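Side-chain contacts in protein translation elongation factor 1A (PDB 3WND), which binds cysteinyl-tRNA(Cys) in its GTP-bound form and probably acts as a translation elongation factor: residues A[77-82]-A[267-272]; A[81-86]-A[196-201]; A[206-211]-A[260-265]; A[214-219]-A[347-352]; A[222-227]-A[233-238]. All coordinates share one frame; numbering follows the deposited sequence.

Interaction 1 (A[77-82]-A[267-272]); sequences LITALN and IERGFI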
# COMPACT_ATOMS: atom_id res chain seq x y z
N LEU A 77 -6.54 1.22 -4.25
CA LEU A 77 -5.38 2.08 -4.01
C LEU A 77 -4.71 1.80 -2.66
O LEU A 77 -3.49 1.72 -2.55
CB LEU A 77 -5.84 3.55 -4.05
CG LEU A 77 -4.76 4.63 -3.76
CD1 LEU A 77 -3.75 4.70 -4.87
CD2 LEU A 77 -5.49 5.96 -3.57
N ILE A 78 -5.53 1.74 -1.61
CA ILE A 78 -4.96 1.65 -0.26
C ILE A 78 -4.32 0.29 -0.07
O ILE A 78 -3.32 0.18 0.59
CB ILE A 78 -5.97 2.03 0.82
CG1 ILE A 78 -6.52 3.47 0.59
CG2 ILE A 78 -5.31 1.77 2.21
CD1 ILE A 78 -5.38 4.51 0.49
N THR A 79 -4.91 -0.78 -0.63
CA THR A 79 -4.23 -2.11 -0.58
C THR A 79 -2.88 -2.04 -1.28
O THR A 79 -1.90 -2.52 -0.70
CB THR A 79 -5.14 -3.19 -1.22
OG1 THR A 79 -6.39 -3.27 -0.52
CG2 THR A 79 -4.43 -4.56 -1.22
N ALA A 80 -2.82 -1.48 -2.51
CA ALA A 80 -1.56 -1.42 -3.22
C ALA A 80 -0.54 -0.65 -2.39
O ALA A 80 0.60 -1.06 -2.29
CB ALA A 80 -1.77 -0.66 -4.52
N LEU A 81 -1.00 0.45 -1.81
CA LEU A 81 -0.08 1.24 -1.00
C LEU A 81 0.41 0.53 0.26
O LEU A 81 1.57 0.64 0.60
CB LEU A 81 -0.61 2.63 -0.65
CG LEU A 81 -0.72 3.57 -1.90
CD1 LEU A 81 -1.37 4.89 -1.61
CD2 LEU A 81 0.67 3.79 -2.63
N ASN A 82 -0.49 -0.09 1.02
CA ASN A 82 -0.08 -0.70 2.27
C ASN A 82 0.62 -2.04 2.12
O ASN A 82 1.04 -2.59 3.15
CB ASN A 82 -1.35 -0.84 3.21
CG ASN A 82 -1.65 0.52 4.01
OD1 ASN A 82 -0.78 1.42 4.08
ND2 ASN A 82 -2.85 0.61 4.68
N ILE A 267 -10.39 -16.95 5.60
CA ILE A 267 -9.39 -15.86 5.58
C ILE A 267 -9.84 -14.82 4.57
O ILE A 267 -10.16 -15.18 3.43
CB ILE A 267 -7.98 -16.42 5.21
CG1 ILE A 267 -7.64 -17.54 6.25
CG2 ILE A 267 -6.98 -15.28 5.18
CD1 ILE A 267 -6.18 -18.06 6.07
N GLU A 268 -9.69 -13.54 4.94
CA GLU A 268 -9.91 -12.42 3.98
C GLU A 268 -8.64 -11.55 3.86
O GLU A 268 -7.74 -11.56 4.77
CB GLU A 268 -11.11 -11.56 4.52
CG GLU A 268 -12.45 -12.30 4.62
CD GLU A 268 -12.98 -12.87 3.27
OE1 GLU A 268 -12.71 -12.29 2.16
OE2 GLU A 268 -13.72 -13.83 3.30
N ARG A 269 -8.51 -10.84 2.73
CA ARG A 269 -7.53 -9.79 2.70
C ARG A 269 -7.62 -8.90 3.97
O ARG A 269 -8.72 -8.49 4.36
CB ARG A 269 -7.74 -8.89 1.46
CG ARG A 269 -6.81 -7.66 1.45
CD ARG A 269 -7.06 -6.77 0.25
NE ARG A 269 -6.79 -7.56 -0.92
CZ ARG A 269 -7.06 -7.12 -2.15
NH1 ARG A 269 -7.43 -5.84 -2.34
NH2 ARG A 269 -6.83 -7.91 -3.17
N GLY A 270 -6.50 -8.61 4.63
CA GLY A 270 -6.63 -7.80 5.82
C GLY A 270 -6.29 -8.59 7.09
O GLY A 270 -5.98 -7.99 8.13
N PHE A 271 -6.35 -9.90 7.00
CA PHE A 271 -5.97 -10.73 8.14
C PHE A 271 -4.49 -10.63 8.34
O PHE A 271 -3.72 -10.32 7.38
CB PHE A 271 -6.38 -12.21 7.83
CG PHE A 271 -7.86 -12.50 8.14
CD1 PHE A 271 -8.85 -11.54 7.89
CD2 PHE A 271 -8.23 -13.74 8.65
CE1 PHE A 271 -10.22 -11.84 8.17
CE2 PHE A 271 -9.57 -14.01 8.91
CZ PHE A 271 -10.56 -13.11 8.70
N ILE A 272 -4.03 -10.90 9.54
CA ILE A 272 -2.64 -10.73 9.90
C ILE A 272 -2.15 -12.02 10.57
O ILE A 272 -2.85 -12.61 11.44
CB ILE A 272 -2.50 -9.60 10.97
CG1 ILE A 272 -2.95 -8.23 10.34
CG2 ILE A 272 -1.03 -9.46 11.39
CD1 ILE A 272 -3.07 -7.12 11.40
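T79 on helix 74-83 and R269 in the type II turn E268-F271 meet across well-separated backbones, the CA atoms of T79 and G270 being 8.9 Å apart. R269 leaves its backbone with CG anti to N (chi1 174°), then bends at chi3 to bring its guanidinium against the threonine. The T79 methyl lies over one face of that group, with CG2 3.4 Å from R269 NH1 and 3.8 Å from R269 CZ. NH1 also gives a weak bond to T79 OG1, 3.3 Å at 141°, but its salt bridge is with D49 OD1; T79 OG1 is hydrogen-bonded as well to the K75 carbonyl, its stronger partner. Here the helix of the nucleotide-binding domain faces a loop of the second, beta-barrel domain. A methionine in place of R269 would have no N-H to offer, probably leaving D49 without its salt-bridge mate and the T79 methyl without a flat face beneath it. NE of R269 points back into its own domain, to the carbonyl of D198, and NH2 reaches S48 weakly.

Interaction 2 (A[81-86]-A[196-201]); sequences LNISDI and FIDHAF
OD2 of D198 takes a salt bridge from R254 NH2 and is also touched by I83, whose CD1 and CG2 both stand 3.9 Å from it. The isoleucine and aspartate side chains cross at about a right angle, and the I83 torsion, with CG1 set between backbone N and carbonyl carbon (chi1 74°), swings the branch against the carboxylate. The other oxygen, D198 OD1, accepts from H199 ND1 at 2.6 Å and 159°, on its anti side and close to the imidazole plane. With two oxygens held by different donors, the carboxylate has little freedom to rotate, and its charge is probably well compensated although buried. H199 NE2 goes on to S48 OG. N82 O comes within 4.4 Å of F196 CD2 at an oblique approach to the ring, and K215 NZ bonds to that same carbonyl. Strand 194-203 turns a corner at D198, where a classic bulge sits opposite L211 of strand 207-216; the corner lies beside the C-terminal end of helix 74-83, with L308 packing on I83.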
# COMPACT_ATOMS: atom_id res chain seq x y z
N LEU A 81 -1.00 0.45 -1.81
CA LEU A 81 -0.08 1.24 -1.00
C LEU A 81 0.41 0.53 0.26
O LEU A 81 1.57 0.64 0.60
CB LEU A 81 -0.61 2.63 -0.65
CG LEU A 81 -0.72 3.57 -1.90
CD1 LEU A 81 -1.37 4.89 -1.61
CD2 LEU A 81 0.67 3.79 -2.63
N ASN A 82 -0.49 -0.09 1.02
CA ASN A 82 -0.08 -0.70 2.27
C ASN A 82 0.62 -2.04 2.12
O ASN A 82 1.04 -2.59 3.15
CB ASN A 82 -1.35 -0.84 3.21
CG ASN A 82 -1.65 0.52 4.01
OD1 ASN A 82 -0.78 1.42 4.08
ND2 ASN A 82 -2.85 0.61 4.68
N ILE A 83 0.78 -2.55 0.89
CA ILE A 83 1.69 -3.71 0.66
C ILE A 83 2.98 -3.32 0.00
O ILE A 83 3.85 -4.14 -0.17
CB ILE A 83 0.96 -4.85 -0.14
CG1 ILE A 83 0.78 -4.51 -1.57
CG2 ILE A 83 -0.28 -5.33 0.62
CD1 ILE A 83 -0.02 -5.64 -2.31
N SER A 84 3.09 -2.04 -0.37
CA SER A 84 4.25 -1.58 -1.08
C SER A 84 5.13 -0.68 -0.25
O SER A 84 4.69 -0.08 0.77
CB SER A 84 3.80 -0.85 -2.36
OG SER A 84 3.08 -1.74 -3.19
N ASP A 85 6.39 -0.51 -0.68
CA ASP A 85 7.27 0.44 -0.00
C ASP A 85 7.61 1.65 -0.85
O ASP A 85 8.14 2.62 -0.30
CB ASP A 85 8.59 -0.25 0.45
CG ASP A 85 8.33 -1.22 1.64
OD1 ASP A 85 7.63 -0.85 2.62
OD2 ASP A 85 8.82 -2.30 1.56
N ILE A 86 7.35 1.55 -2.17
CA ILE A 86 7.69 2.65 -3.09
C ILE A 86 6.43 2.92 -3.89
O ILE A 86 5.78 1.96 -4.30
CB ILE A 86 8.75 2.17 -4.12
CG1 ILE A 86 10.07 1.82 -3.39
CG2 ILE A 86 9.02 3.29 -5.14
CD1 ILE A 86 11.15 1.15 -4.27
N PHE A 196 1.03 -9.39 6.60
CA PHE A 196 -0.34 -8.96 6.16
C PHE A 196 -0.72 -9.77 4.94
O PHE A 196 0.08 -9.96 4.07
CB PHE A 196 -0.30 -7.48 5.71
CG PHE A 196 -0.30 -6.46 6.84
CD1 PHE A 196 -0.22 -6.86 8.19
CD2 PHE A 196 -0.36 -5.11 6.52
CE1 PHE A 196 -0.16 -5.88 9.21
CE2 PHE A 196 -0.30 -4.16 7.55
CZ PHE A 196 -0.20 -4.55 8.85
N ILE A 197 -1.89 -10.35 4.95
CA ILE A 197 -2.36 -11.16 3.90
C ILE A 197 -3.20 -10.42 2.88
O ILE A 197 -4.09 -9.70 3.26
CB ILE A 197 -3.28 -12.26 4.53
CG1 ILE A 197 -2.41 -13.24 5.42
CG2 ILE A 197 -4.03 -12.99 3.41
CD1 ILE A 197 -3.28 -14.10 6.32
N ASP A 198 -2.84 -10.52 1.58
CA ASP A 198 -3.65 -9.78 0.61
C ASP A 198 -4.54 -10.72 -0.21
O ASP A 198 -5.54 -10.26 -0.83
CB ASP A 198 -2.80 -8.85 -0.33
CG ASP A 198 -1.59 -9.49 -0.87
OD1 ASP A 198 -1.69 -10.40 -1.70
OD2 ASP A 198 -0.51 -9.03 -0.52
N HIS A 199 -4.19 -12.03 -0.22
CA HIS A 199 -5.04 -13.00 -0.96
C HIS A 199 -4.93 -14.31 -0.20
O HIS A 199 -3.92 -14.63 0.42
CB HIS A 199 -4.53 -13.24 -2.39
CG HIS A 199 -4.65 -12.06 -3.27
ND1 HIS A 199 -3.68 -11.04 -3.27
CD2 HIS A 199 -5.67 -11.68 -4.19
CE1 HIS A 199 -4.07 -10.06 -4.20
NE2 HIS A 199 -5.26 -10.48 -4.78
N ALA A 200 -5.97 -15.12 -0.29
CA ALA A 200 -6.00 -16.46 0.33
C ALA A 200 -6.79 -17.35 -0.67
O ALA A 200 -7.91 -17.00 -1.10
CB ALA A 200 -6.78 -16.43 1.68
N PHE A 201 -6.28 -18.55 -0.89
CA PHE A 201 -6.99 -19.53 -1.67
C PHE A 201 -6.60 -20.94 -1.38
O PHE A 201 -5.57 -21.22 -0.69
CB PHE A 201 -6.84 -19.27 -3.16
CG PHE A 201 -5.46 -18.91 -3.55
CD1 PHE A 201 -4.50 -19.91 -3.85
CD2 PHE A 201 -5.05 -17.53 -3.57
CE1 PHE A 201 -3.18 -19.54 -4.22
CE2 PHE A 201 -3.78 -17.19 -3.94
CZ PHE A 201 -2.82 -18.19 -4.25

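Interaction 3 (A[206-211]-A[260-265]); sequences KGCVVL and KNVQAK
At the second domain's antiparallel beta-barrel, C208 near the start of strand 207-216 packs against the connection that follows strand 254-260, meeting V262 and A264. The chains come close here, with 5.1 Å between the CA atoms of C208 and A264. SG is anti to the backbone N (chi1 -179°), a setting that carries the sulfur in toward the loop. There it has an apolar neighbour at each of two residues: V262 CG1 at 4.1 Å from SG and A264 CB at 4.2 Å from SG. The backbone between them closes in as well, with A264 N 3.7 Å from C208 SG and V262 O 3.2 Å from C208 CB. The sulfur thus rests against the V262-A264 main chain, with a methyl from each end, and the backbone carbon of Q263 touches it too. I267 packs on C208, V210 and V262, while V262 also reaches I234 and L230, which makes the sulfur part of a continuous apolar cluster. A loop packing its apolar side chains against the strands of a curled antiparallel sheet in this way is consistent with the barrel of the second domain in SelB-like and EF-Tu-like factors.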
# COMPACT_ATOMS: atom_id res chain seq x y z
N LYS A 206 -2.05 -28.78 -1.80
CA LYS A 206 -1.26 -27.87 -0.94
C LYS A 206 -2.14 -27.39 0.23
O LYS A 206 -1.65 -27.19 1.37
CB LYS A 206 -0.69 -26.67 -1.77
CG LYS A 206 0.68 -26.87 -2.52
CD LYS A 206 1.29 -25.55 -3.12
CE LYS A 206 2.17 -24.74 -2.12
NZ LYS A 206 2.72 -23.39 -2.48
N GLY A 207 -3.45 -27.26 -0.06
CA GLY A 207 -4.46 -26.77 0.87
C GLY A 207 -4.32 -25.26 0.98
O GLY A 207 -4.10 -24.58 -0.07
N CYS A 208 -4.44 -24.73 2.22
CA CYS A 208 -4.60 -23.28 2.43
C CYS A 208 -3.26 -22.55 2.08
O CYS A 208 -2.22 -22.82 2.72
CB CYS A 208 -4.96 -22.97 3.87
SG CYS A 208 -5.20 -21.17 4.21
N VAL A 209 -3.33 -21.64 1.10
CA VAL A 209 -2.21 -20.78 0.74
C VAL A 209 -2.63 -19.29 0.93
O VAL A 209 -3.76 -18.87 0.55
CB VAL A 209 -1.72 -21.07 -0.70
CG1 VAL A 209 -0.66 -20.00 -1.16
CG2 VAL A 209 -1.18 -22.50 -0.75
N VAL A 210 -1.73 -18.48 1.51
CA VAL A 210 -2.02 -17.04 1.58
C VAL A 210 -0.85 -16.35 0.90
O VAL A 210 0.27 -16.85 0.92
CB VAL A 210 -2.17 -16.55 3.03
CG1 VAL A 210 -3.41 -17.18 3.69
CG2 VAL A 210 -0.87 -16.71 3.80
N LEU A 211 -1.15 -15.22 0.29
CA LEU A 211 -0.10 -14.35 -0.31
C LEU A 211 -0.18 -13.08 0.51
O LEU A 211 -1.27 -12.56 0.92
CB LEU A 211 -0.41 -14.01 -1.75
CG LEU A 211 -0.85 -15.20 -2.63
CD1 LEU A 211 -1.11 -14.70 -4.04
CD2 LEU A 211 0.17 -16.30 -2.61
N LYS A 260 -1.16 -24.54 7.96
CA LYS A 260 -1.91 -25.63 8.66
C LYS A 260 -2.85 -25.06 9.75
O LYS A 260 -2.52 -24.06 10.49
CB LYS A 260 -0.93 -26.69 9.28
CG LYS A 260 -1.63 -28.01 9.73
CD LYS A 260 -0.77 -28.99 10.54
CE LYS A 260 0.54 -29.35 9.84
NZ LYS A 260 1.40 -30.17 10.76
N ASN A 261 -4.04 -25.68 9.83
CA ASN A 261 -5.04 -25.43 10.86
C ASN A 261 -6.00 -24.31 10.53
O ASN A 261 -6.74 -23.80 11.40
CB ASN A 261 -4.43 -25.27 12.28
CG ASN A 261 -5.43 -25.59 13.37
OD1 ASN A 261 -6.14 -26.60 13.31
ND2 ASN A 261 -5.44 -24.75 14.40
N VAL A 262 -5.97 -23.88 9.27
CA VAL A 262 -6.97 -22.85 8.88
C VAL A 262 -7.40 -23.04 7.42
O VAL A 262 -6.61 -23.51 6.56
CB VAL A 262 -6.47 -21.42 9.19
CG1 VAL A 262 -5.25 -21.07 8.29
CG2 VAL A 262 -7.55 -20.37 8.98
N GLN A 263 -8.65 -22.75 7.12
CA GLN A 263 -9.16 -22.97 5.77
C GLN A 263 -9.19 -21.60 5.02
O GLN A 263 -9.46 -20.53 5.61
CB GLN A 263 -10.59 -23.56 5.84
CG GLN A 263 -10.68 -25.00 6.38
CD GLN A 263 -12.14 -25.42 6.49
OE1 GLN A 263 -12.73 -25.39 7.58
NE2 GLN A 263 -12.74 -25.69 5.38
N ALA A 264 -8.82 -21.62 3.74
CA ALA A 264 -8.77 -20.36 2.95
C ALA A 264 -10.15 -19.67 2.99
O ALA A 264 -10.27 -18.48 3.08
CB ALA A 264 -8.36 -20.63 1.53
N LYS A 265 -11.23 -20.47 3.02
CA LYS A 265 -12.57 -19.82 3.03
C LYS A 265 -12.79 -18.92 4.31
O LYS A 265 -13.69 -18.08 4.38
CB LYS A 265 -13.70 -20.91 3.00
CG LYS A 265 -13.80 -21.72 4.30
CD LYS A 265 -15.01 -22.66 4.34
CE LYS A 265 -15.02 -23.33 5.70
NZ LYS A 265 -15.76 -22.54 6.71

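Interaction 4 (A[214-219]-A[347-352]); sequences VKQGIS and SKQDRF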
# COMPACT_ATOMS: atom_id res chain seq x y z
N VAL A 214 5.72 -9.61 4.49
CA VAL A 214 6.17 -9.52 5.90
C VAL A 214 6.42 -8.00 6.20
O VAL A 214 7.22 -7.35 5.52
CB VAL A 214 7.50 -10.26 6.07
CG1 VAL A 214 8.00 -10.21 7.54
CG2 VAL A 214 7.35 -11.74 5.62
N LYS A 215 5.63 -7.50 7.16
CA LYS A 215 5.65 -6.08 7.52
C LYS A 215 6.81 -5.76 8.46
O LYS A 215 7.34 -4.67 8.41
CB LYS A 215 4.33 -5.65 8.10
CG LYS A 215 3.12 -5.76 7.14
CD LYS A 215 3.18 -4.80 5.91
CE LYS A 215 3.13 -3.30 6.26
NZ LYS A 215 2.97 -2.29 5.12
N GLN A 216 7.14 -6.70 9.33
CA GLN A 216 8.23 -6.55 10.29
C GLN A 216 8.68 -7.95 10.73
O GLN A 216 7.88 -8.94 10.59
CB GLN A 216 7.83 -5.63 11.48
CG GLN A 216 6.72 -6.25 12.30
CD GLN A 216 6.35 -5.41 13.49
OE1 GLN A 216 5.96 -4.26 13.33
NE2 GLN A 216 6.48 -5.99 14.70
N GLY A 217 9.87 -8.01 11.32
CA GLY A 217 10.41 -9.24 11.84
C GLY A 217 10.92 -10.13 10.71
O GLY A 217 11.11 -9.71 9.57
N ILE A 218 11.15 -11.38 11.08
CA ILE A 218 11.54 -12.41 10.10
C ILE A 218 10.61 -13.58 10.35
O ILE A 218 10.61 -14.16 11.43
CB ILE A 218 13.01 -12.89 10.24
CG1 ILE A 218 13.95 -11.69 10.15
CG2 ILE A 218 13.33 -13.96 9.17
CD1 ILE A 218 15.44 -12.03 10.24
N SER A 219 9.79 -13.93 9.33
CA SER A 219 8.89 -15.08 9.49
C SER A 219 9.69 -16.34 9.12
O SER A 219 10.50 -16.31 8.22
CB SER A 219 7.66 -14.90 8.54
OG SER A 219 6.82 -15.99 8.61
N SER A 347 -2.30 -3.44 15.28
CA SER A 347 -1.42 -3.07 16.39
C SER A 347 -1.38 -1.52 16.39
O SER A 347 -1.76 -0.86 15.39
CB SER A 347 -0.01 -3.73 16.19
OG SER A 347 -0.17 -5.11 16.52
N LYS A 348 -0.83 -0.94 17.44
CA LYS A 348 -0.91 0.53 17.60
C LYS A 348 -0.04 1.25 16.57
O LYS A 348 -0.27 2.42 16.30
CB LYS A 348 -0.54 0.94 19.02
CG LYS A 348 -1.61 0.45 19.94
CD LYS A 348 -1.77 1.29 21.18
CE LYS A 348 -3.06 0.82 21.82
NZ LYS A 348 -3.92 1.94 22.31
N GLN A 349 0.94 0.55 16.00
CA GLN A 349 1.79 1.16 14.99
C GLN A 349 1.03 1.36 13.65
O GLN A 349 1.55 1.91 12.72
CB GLN A 349 3.10 0.36 14.74
CG GLN A 349 2.92 -1.08 14.17
CD GLN A 349 2.95 -2.07 15.27
OE1 GLN A 349 2.48 -1.78 16.35
NE2 GLN A 349 3.44 -3.28 15.01
N ASP A 350 -0.12 0.75 13.52
CA ASP A 350 -0.81 0.75 12.22
C ASP A 350 -1.58 2.04 12.04
O ASP A 350 -2.38 2.43 12.87
CB ASP A 350 -1.81 -0.43 12.09
CG ASP A 350 -1.17 -1.76 12.01
OD1 ASP A 350 -0.03 -1.91 11.60
OD2 ASP A 350 -1.87 -2.73 12.36
N ARG A 351 -1.25 2.74 10.93
CA ARG A 351 -1.92 4.02 10.63
C ARG A 351 -3.34 3.69 10.10
O ARG A 351 -3.53 2.83 9.22
CB ARG A 351 -1.12 4.89 9.63
CG ARG A 351 -1.78 6.20 9.37
CD ARG A 351 -1.05 6.98 8.28
NE ARG A 351 0.31 7.18 8.69
CZ ARG A 351 0.94 8.33 8.94
NH1 ARG A 351 0.40 9.51 8.71
NH2 ARG A 351 2.19 8.28 9.40
N PHE A 352 -4.32 4.39 10.65
CA PHE A 352 -5.72 4.28 10.14
C PHE A 352 -5.92 5.47 9.16
O PHE A 352 -5.48 6.58 9.39
CB PHE A 352 -6.71 4.50 11.28
CG PHE A 352 -6.85 3.31 12.22
CD1 PHE A 352 -7.99 2.53 12.18
CD2 PHE A 352 -5.85 3.03 13.19
CE1 PHE A 352 -8.16 1.48 13.10
CE2 PHE A 352 -5.98 1.93 14.03
CZ PHE A 352 -7.18 1.18 14.03
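Q216 and Q349 approach from opposite directions, and their side-chain amides are the sole meeting point of two segments whose nearest CA atoms, those of Q216 and Q349, lie 11.1 Å apart. The firmly held part is within the type I turn S347-D350: the S347 amide N donates to D350 OD2 at 3.0 Å and 168°, coming from above the carboxylate plane, and R194 NH2 makes a salt bridge to the same oxygen. D350 is buried, and its turn is closed by the bond from D350 N to S347 O. The loose part is on the surface, where exposed Q349 gives a weak bond from NE2 to Q216 OE1, 3.2 Å long and bent to 134°. The two amide planes are 13° apart, so they are nearly parallel. Q216 reaches out on an extended chain, and its own NE2 is tied to the P192 carbonyl, which fixes the amide so that OE1 faces Q349. A leucine in place of Q216 would carry no amide, and P192 O would probably lose its side-chain donor and Q349 NE2 this acceptor. Between the second and third domains, then, the tie is a neutral, bent amide-amide bond at the surface, which probably adds little to the firmer P192 bond.

Interaction 5 (A[222-227]-A[233-238]); sequences KDKTKI and DIEIRS
Bends at chi3 (107°) and chi4 (55°) fold K224 back across E235, whose own chain runs out straight with CG anti to its backbone N, and the lysine NZ meets glutamate OE1 in a salt bridge of 3.5 Å. OE1 has a second cationic partner in K260, so the carboxylate is shared. On the other face, T225 has OG1 anti to N, bonded to D275, which leaves CG2 to lie beside I234, 4.1 Å from its CG1. I227 and I234 cross at about a right angle, their CG2 methyls 3.6 Å apart. The backbone is an antiparallel hairpin: T225 and I234 form a hydrogen-bonded pair, I234 N to T225 O at 2.8 Å and T225 N to I234 O at 3.0 Å, flanked by the non-hydrogen-bonded pairs K224-E235 and K226-D233. T225 O also accepts from a water that donates as well to D233 OD1. D233 lies alongside K226, but the K226 ammonium makes its salt bridge with D231. At the open end I236 N bonds to D223 O and K222 N to I236 O, 2.8 Å, while K222 NZ reaches R237 O at 3.1 Å from above the carbonyl plane. Strand 224-228 pairs with strand 272-274 and with its hairpin partner 232-241, itself paired with 254-260; I234 packs on V262 and I273, I227 on I267 and F271.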
# COMPACT_ATOMS: atom_id res chain seq x y z
N LYS A 222 7.85 -23.30 9.49
CA LYS A 222 7.53 -24.09 10.66
C LYS A 222 7.16 -23.27 11.90
O LYS A 222 6.88 -23.84 12.95
CB LYS A 222 8.55 -25.19 10.95
CG LYS A 222 8.92 -25.96 9.66
CD LYS A 222 7.56 -26.55 9.05
CE LYS A 222 7.81 -27.67 8.08
NZ LYS A 222 8.41 -27.09 6.92
N ASP A 223 7.10 -21.93 11.80
CA ASP A 223 6.64 -21.16 12.94
C ASP A 223 5.22 -21.57 13.38
O ASP A 223 4.37 -21.88 12.58
CB ASP A 223 6.54 -19.65 12.57
CG ASP A 223 7.89 -18.92 12.79
OD1 ASP A 223 8.85 -19.50 13.39
OD2 ASP A 223 7.89 -17.75 12.35
N LYS A 224 5.06 -21.64 14.68
CA LYS A 224 3.75 -21.82 15.21
C LYS A 224 3.34 -20.45 15.72
O LYS A 224 4.03 -19.85 16.56
CB LYS A 224 3.85 -22.84 16.36
CG LYS A 224 4.28 -24.27 15.87
CD LYS A 224 4.03 -25.32 16.97
CE LYS A 224 2.83 -26.21 16.63
NZ LYS A 224 2.93 -26.87 15.29
N THR A 225 2.23 -19.92 15.19
CA THR A 225 1.90 -18.51 15.46
C THR A 225 0.43 -18.44 15.37
O THR A 225 -0.23 -19.50 15.60
CB THR A 225 2.70 -17.59 14.50
OG1 THR A 225 2.46 -16.23 14.80
CG2 THR A 225 2.45 -17.92 13.02
N LYS A 226 -0.13 -17.26 15.12
CA LYS A 226 -1.62 -17.10 15.09
C LYS A 226 -2.09 -16.30 13.88
O LYS A 226 -1.26 -15.68 13.21
CB LYS A 226 -2.14 -16.40 16.32
CG LYS A 226 -1.99 -17.23 17.64
CD LYS A 226 -2.74 -16.49 18.80
CE LYS A 226 -2.75 -17.30 20.10
NZ LYS A 226 -3.80 -16.71 20.99
N ILE A 227 -3.40 -16.37 13.60
CA ILE A 227 -3.95 -15.51 12.58
C ILE A 227 -5.07 -14.71 13.23
O ILE A 227 -5.91 -15.33 13.96
CB ILE A 227 -4.37 -16.31 11.33
CG1 ILE A 227 -4.79 -15.36 10.15
CG2 ILE A 227 -5.43 -17.38 11.67
CD1 ILE A 227 -4.82 -16.15 8.84
N ASP A 233 -4.67 -20.51 16.45
CA ASP A 233 -3.31 -21.02 16.24
C ASP A 233 -3.07 -21.65 14.86
O ASP A 233 -3.96 -22.33 14.33
CB ASP A 233 -3.07 -22.11 17.25
CG ASP A 233 -3.15 -21.59 18.68
OD1 ASP A 233 -2.43 -20.60 18.96
OD2 ASP A 233 -3.89 -22.14 19.46
N ILE A 234 -1.92 -21.31 14.20
CA ILE A 234 -1.64 -21.85 12.88
C ILE A 234 -0.20 -22.24 12.84
O ILE A 234 0.54 -21.88 13.75
CB ILE A 234 -2.02 -20.84 11.74
CG1 ILE A 234 -1.19 -19.53 11.91
CG2 ILE A 234 -3.50 -20.45 11.74
CD1 ILE A 234 -1.12 -18.66 10.63
N GLU A 235 0.16 -23.09 11.86
CA GLU A 235 1.60 -23.36 11.66
C GLU A 235 1.87 -22.99 10.25
O GLU A 235 1.07 -23.33 9.35
CB GLU A 235 1.92 -24.90 11.87
CG GLU A 235 3.38 -25.29 11.52
CD GLU A 235 3.56 -26.80 11.50
OE1 GLU A 235 2.61 -27.56 11.85
OE2 GLU A 235 4.65 -27.22 11.06
N ILE A 236 3.06 -22.38 10.03
CA ILE A 236 3.53 -22.14 8.68
C ILE A 236 4.20 -23.39 8.13
O ILE A 236 5.29 -23.79 8.59
CB ILE A 236 4.50 -20.99 8.70
CG1 ILE A 236 3.72 -19.72 9.20
CG2 ILE A 236 5.07 -20.79 7.26
CD1 ILE A 236 4.58 -18.45 9.20
N ARG A 237 3.53 -24.06 7.18
CA ARG A 237 4.08 -25.29 6.60
C ARG A 237 5.18 -25.06 5.55
O ARG A 237 6.05 -25.94 5.36
CB ARG A 237 2.97 -26.11 5.94
CG ARG A 237 1.94 -26.71 6.84
CD ARG A 237 0.90 -27.58 6.14
NE ARG A 237 0.00 -26.78 5.32
CZ ARG A 237 -1.12 -27.24 4.77
NH1 ARG A 237 -1.45 -28.45 4.94
NH2 ARG A 237 -1.86 -26.40 4.02
N SER A 238 5.13 -23.94 4.78
CA SER A 238 6.26 -23.61 3.87
C SER A 238 6.06 -22.15 3.52
O SER A 238 4.98 -21.59 3.70
CB SER A 238 6.24 -24.45 2.57
OG SER A 238 4.98 -24.25 1.94
O HOH W 1 6.17 -26.29 13.27
O HOH W 2 0.35 -20.88 17.82

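How the interactions relate
From the N terminus, helix 74-83 opens interactions 1 and 2, which share L81 and N82; both tie the nucleotide-binding domain to the second domain. Interaction 2 closes first, at strand 194-203, before interactions 3, 4 and 5 begin; interaction 1 closes later and holds interactions 3 and 5 within its loop. Interaction 3 joins strand 207-216 to the loop after strand 254-260, and the hairpin of interaction 5 is nested inside it. Interaction 4 starts on the same strand but reaches forward to the third domain, so it crosses interactions 1 and 3 while also enclosing interaction 5. All five contacts involve the second domain, interactions 3 and 5 lying wholly within it.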